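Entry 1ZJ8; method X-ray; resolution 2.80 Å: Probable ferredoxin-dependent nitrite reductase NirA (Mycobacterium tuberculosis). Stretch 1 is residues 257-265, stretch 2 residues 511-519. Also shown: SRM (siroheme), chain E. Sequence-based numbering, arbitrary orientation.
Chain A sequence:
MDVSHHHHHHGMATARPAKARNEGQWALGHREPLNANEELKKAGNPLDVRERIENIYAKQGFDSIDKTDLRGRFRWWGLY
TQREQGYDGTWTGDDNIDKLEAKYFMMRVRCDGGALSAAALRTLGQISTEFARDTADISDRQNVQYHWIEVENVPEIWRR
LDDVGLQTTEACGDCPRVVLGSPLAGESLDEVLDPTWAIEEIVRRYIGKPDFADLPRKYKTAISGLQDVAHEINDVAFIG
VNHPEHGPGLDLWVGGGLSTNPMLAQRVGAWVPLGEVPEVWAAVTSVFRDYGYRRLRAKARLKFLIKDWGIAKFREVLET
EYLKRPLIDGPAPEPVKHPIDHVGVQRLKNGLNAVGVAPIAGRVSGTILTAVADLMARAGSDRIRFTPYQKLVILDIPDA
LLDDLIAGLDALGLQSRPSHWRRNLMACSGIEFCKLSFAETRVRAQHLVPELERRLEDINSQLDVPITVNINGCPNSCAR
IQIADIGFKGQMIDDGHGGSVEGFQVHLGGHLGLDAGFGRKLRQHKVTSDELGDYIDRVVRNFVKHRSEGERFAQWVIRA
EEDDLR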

# COMPACT_ATOMS: atom_id res chain seq x y z
N GLY A 257 -0.07 -7.42 9.12
CA GLY A 257 -0.24 -7.95 7.76
C GLY A 257 -1.66 -8.42 7.51
O GLY A 257 -2.36 -8.79 8.46
N LEU A 258 -2.10 -8.37 6.26
CA LEU A 258 -3.43 -8.88 5.88
C LEU A 258 -3.32 -9.70 4.62
O LEU A 258 -3.24 -9.13 3.54
CB LEU A 258 -4.41 -7.78 5.49
CG LEU A 258 -4.56 -6.43 6.16
CD1 LEU A 258 -5.03 -5.47 5.09
CD2 LEU A 258 -5.56 -6.48 7.29
N SER A 259 -3.37 -11.00 4.69
CA SER A 259 -3.51 -11.69 3.42
C SER A 259 -4.67 -12.63 3.60
O SER A 259 -5.75 -12.23 4.07
CB SER A 259 -2.20 -12.37 3.00
OG SER A 259 -2.32 -12.96 1.71
N THR A 260 -4.40 -13.92 3.28
CA THR A 260 -5.33 -14.95 3.62
C THR A 260 -5.47 -15.02 5.12
O THR A 260 -6.51 -15.42 5.60
CB THR A 260 -4.86 -16.32 3.14
OG1 THR A 260 -3.69 -16.69 3.88
CG2 THR A 260 -4.53 -16.31 1.61
N ASN A 261 -4.44 -14.64 5.87
CA ASN A 261 -4.47 -14.76 7.34
C ASN A 261 -4.16 -13.44 8.07
O ASN A 261 -3.01 -13.20 8.45
CB ASN A 261 -3.52 -15.88 7.79
CG ASN A 261 -4.04 -16.60 9.01
OD1 ASN A 261 -4.44 -15.98 10.00
ND2 ASN A 261 -4.06 -17.93 8.95
N PRO A 262 -5.18 -12.59 8.28
CA PRO A 262 -4.96 -11.23 8.77
C PRO A 262 -4.60 -11.17 10.24
O PRO A 262 -5.10 -11.98 11.01
CB PRO A 262 -6.32 -10.56 8.54
CG PRO A 262 -7.29 -11.65 8.71
CD PRO A 262 -6.62 -12.87 8.12
N MET A 263 -3.78 -10.20 10.62
CA MET A 263 -3.36 -10.01 12.01
C MET A 263 -2.94 -8.56 12.28
O MET A 263 -2.11 -7.99 11.55
CB MET A 263 -2.16 -10.91 12.34
CG MET A 263 -2.42 -12.40 12.33
SD MET A 263 -0.93 -13.36 12.78
CE MET A 263 -0.51 -12.57 14.37
N LEU A 264 -3.51 -7.97 13.34
CA LEU A 264 -3.13 -6.62 13.76
C LEU A 264 -1.75 -6.58 14.42
O LEU A 264 -1.46 -7.35 15.35
CB LEU A 264 -4.17 -6.05 14.75
CG LEU A 264 -5.58 -5.82 14.23
CD1 LEU A 264 -6.49 -5.41 15.38
CD2 LEU A 264 -5.58 -4.78 13.12
N ALA A 265 -0.90 -5.67 13.97
CA ALA A 265 0.35 -5.39 14.66
C ALA A 265 0.05 -4.87 16.06
O ALA A 265 -0.98 -4.24 16.30
CB ALA A 265 1.22 -4.40 13.86
N HIS A 511 -12.25 -2.01 10.20
CA HIS A 511 -11.71 -0.69 10.43
C HIS A 511 -10.44 -0.75 11.27
O HIS A 511 -10.24 -1.68 12.05
CB HIS A 511 -12.73 0.19 11.16
CG HIS A 511 -13.08 -0.28 12.54
ND1 HIS A 511 -14.03 -1.24 12.79
CD2 HIS A 511 -12.62 0.11 13.76
CE1 HIS A 511 -14.14 -1.44 14.09
NE2 HIS A 511 -13.29 -0.64 14.70
N LEU A 512 -9.60 0.26 11.12
CA LEU A 512 -8.47 0.45 12.00
C LEU A 512 -8.84 1.54 13.00
O LEU A 512 -10.02 1.86 13.16
CB LEU A 512 -7.23 0.81 11.17
CG LEU A 512 -6.77 -0.20 10.11
CD1 LEU A 512 -5.46 0.27 9.53
CD2 LEU A 512 -6.61 -1.60 10.69
N GLY A 513 -7.86 2.09 13.69
CA GLY A 513 -8.12 3.15 14.67
C GLY A 513 -8.68 2.59 15.96
O GLY A 513 -8.14 1.63 16.51
N LEU A 514 -9.75 3.18 16.45
CA LEU A 514 -10.35 2.74 17.72
C LEU A 514 -11.01 1.36 17.59
O LEU A 514 -11.84 1.15 16.71
CB LEU A 514 -11.39 3.74 18.24
CG LEU A 514 -11.93 3.41 19.64
CD1 LEU A 514 -10.81 3.01 20.63
CD2 LEU A 514 -12.73 4.62 20.16
N ASP A 515 -10.60 0.44 18.47
CA ASP A 515 -11.07 -0.96 18.45
C ASP A 515 -10.96 -1.56 17.06
O ASP A 515 -11.92 -2.12 16.52
CB ASP A 515 -12.50 -1.07 18.96
CG ASP A 515 -12.69 -0.44 20.32
OD1 ASP A 515 -11.73 -0.47 21.14
OD2 ASP A 515 -13.80 0.08 20.58
N ALA A 516 -9.76 -1.43 16.48
CA ALA A 516 -9.47 -1.98 15.17
C ALA A 516 -9.84 -3.45 15.16
O ALA A 516 -9.46 -4.20 16.06
CB ALA A 516 -8.00 -1.81 14.83
N GLY A 517 -10.59 -3.85 14.15
CA GLY A 517 -10.98 -5.24 13.99
C GLY A 517 -11.30 -5.48 12.54
O GLY A 517 -11.56 -4.54 11.78
N PHE A 518 -11.29 -6.74 12.14
CA PHE A 518 -11.56 -7.09 10.76
C PHE A 518 -13.06 -7.21 10.50
O PHE A 518 -13.86 -7.22 11.44
CB PHE A 518 -10.81 -8.36 10.38
CG PHE A 518 -9.35 -8.26 10.67
CD1 PHE A 518 -8.56 -7.36 9.97
CD2 PHE A 518 -8.78 -9.02 11.69
CE1 PHE A 518 -7.21 -7.24 10.24
CE2 PHE A 518 -7.43 -8.92 11.98
CZ PHE A 518 -6.64 -8.02 11.25
N GLY A 519 -13.42 -7.25 9.23
CA GLY A 519 -14.82 -7.33 8.82
C GLY A 519 -15.31 -8.76 8.91
O GLY A 519 -14.51 -9.69 8.87
FE SRM E . 0.69 -6.11 -3.09
CHA SRM E . 1.54 -9.00 -4.69
CHB SRM E . -0.38 -4.83 -6.00
CHC SRM E . -0.08 -3.33 -1.57
CHD SRM E . -0.35 -7.92 -0.34
NA SRM E . 0.78 -6.71 -5.00
C1A SRM E . 1.27 -7.87 -5.48
C2A SRM E . 1.52 -7.85 -6.96
CMA SRM E . 2.96 -7.55 -7.22
CDA SRM E . 1.01 -9.08 -7.65
CEA SRM E . 1.97 -10.14 -8.09
O3A SRM E . 2.64 -10.72 -7.23
O4A SRM E . 2.11 -10.42 -9.29
C3A SRM E . 0.65 -6.70 -7.36
CAA SRM E . 1.22 -5.83 -8.43
CBA SRM E . 0.71 -6.46 -9.70
CCA SRM E . 0.50 -5.42 -10.75
O1A SRM E . 0.01 -4.32 -10.43
O2A SRM E . 0.84 -5.69 -11.93
C4A SRM E . 0.35 -6.03 -6.06
NB SRM E . 0.05 -4.36 -3.72
C1B SRM E . -0.31 -3.94 -4.94
C2B SRM E . -0.59 -2.46 -5.04
CMB SRM E . -0.09 -1.82 -6.31
CDB SRM E . -2.07 -2.30 -4.99
CEB SRM E . -2.63 -0.92 -5.09
O3B SRM E . -3.30 -0.54 -6.07
O4B SRM E . -2.39 -0.16 -4.15
C3B SRM E . 0.07 -1.99 -3.76
CAB SRM E . 1.53 -1.70 -3.98
CBB SRM E . 2.06 -0.71 -2.99
CCB SRM E . 3.55 -0.62 -3.09
O1B SRM E . 4.08 0.33 -3.65
O2B SRM E . 4.28 -1.48 -2.59
C4B SRM E . 0.02 -3.27 -2.96
NC SRM E . -0.16 -5.73 -1.40
C1C SRM E . -0.23 -4.50 -0.84
C2C SRM E . -0.85 -4.49 0.41
CDC SRM E . -1.35 -3.35 1.22
CEC SRM E . -0.46 -2.61 2.14
O3C SRM E . 0.77 -2.82 2.13
O4C SRM E . -1.03 -1.81 2.91
C3C SRM E . -0.96 -5.82 0.70
CAC SRM E . -1.57 -6.23 2.00
CBC SRM E . -0.83 -5.99 3.30
CCC SRM E . 0.21 -7.08 3.48
O1C SRM E . 1.24 -7.11 2.75
O2C SRM E . -0.02 -7.94 4.37
C4C SRM E . -0.48 -6.54 -0.36
ND SRM E . 0.93 -8.03 -2.49
C1D SRM E . 0.27 -8.54 -1.44
C2D SRM E . 0.23 -9.95 -1.58
CAD SRM E . 0.15 -10.88 -0.39
CBD SRM E . 1.43 -11.39 0.20
CCD SRM E . 1.49 -12.22 1.46
O1D SRM E . 2.06 -11.70 2.45
O2D SRM E . 0.98 -13.37 1.51
C3D SRM E . 0.90 -10.25 -2.75
CDD SRM E . 1.50 -11.58 -3.09
CED SRM E . 2.80 -12.08 -2.49
O3D SRM E . 3.55 -11.32 -1.89
O4D SRM E . 3.14 -13.26 -2.60
C4D SRM E . 1.33 -9.05 -3.30

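This is a small apolar contact between two loops, centred on the ring of Phe 518 and built without a single hydrogen bond across the stretches. The two sides together bury 298 Å², of which Phe 518 contributes 109 Å² and Leu 264 86 Å². The clearest directional evidence is a CH-pi contact: Pro 262 CB lies 3.8 Å from the centroid of the Phe 518 ring and only 14° off the ring normal, so the proline sits over one face. Leu 264 meets the same ring differently, its N lying near the ring plane, 3.8 Å from Phe 518 CZ. Leu 258 CD2 approaches Phe 518 CE1 obliquely at 3.5 Å. Beyond the ring, the CA-to-CB bond of Leu 264 points toward the other loop, and with its side chain in the m,t rotamer CD1 comes within 3.9 Å of Ala 516 CB and CD2 within 4.1 Å of Leu 512 CD2.

Each loop is tied within itself by a reciprocal backbone pair. Met 263 N donates to Gly 257 O at 2.9 Å and Gly 257 N to Met 263 O at 3.2 Å; Gly 517 N donates to His 511 O at 3.0 Å and His 511 N to Gly 517 O at 3.1 Å. The first loop also holds siroheme, with Leu 258 N donating to SRM O2C at 2.8 Å and 154°.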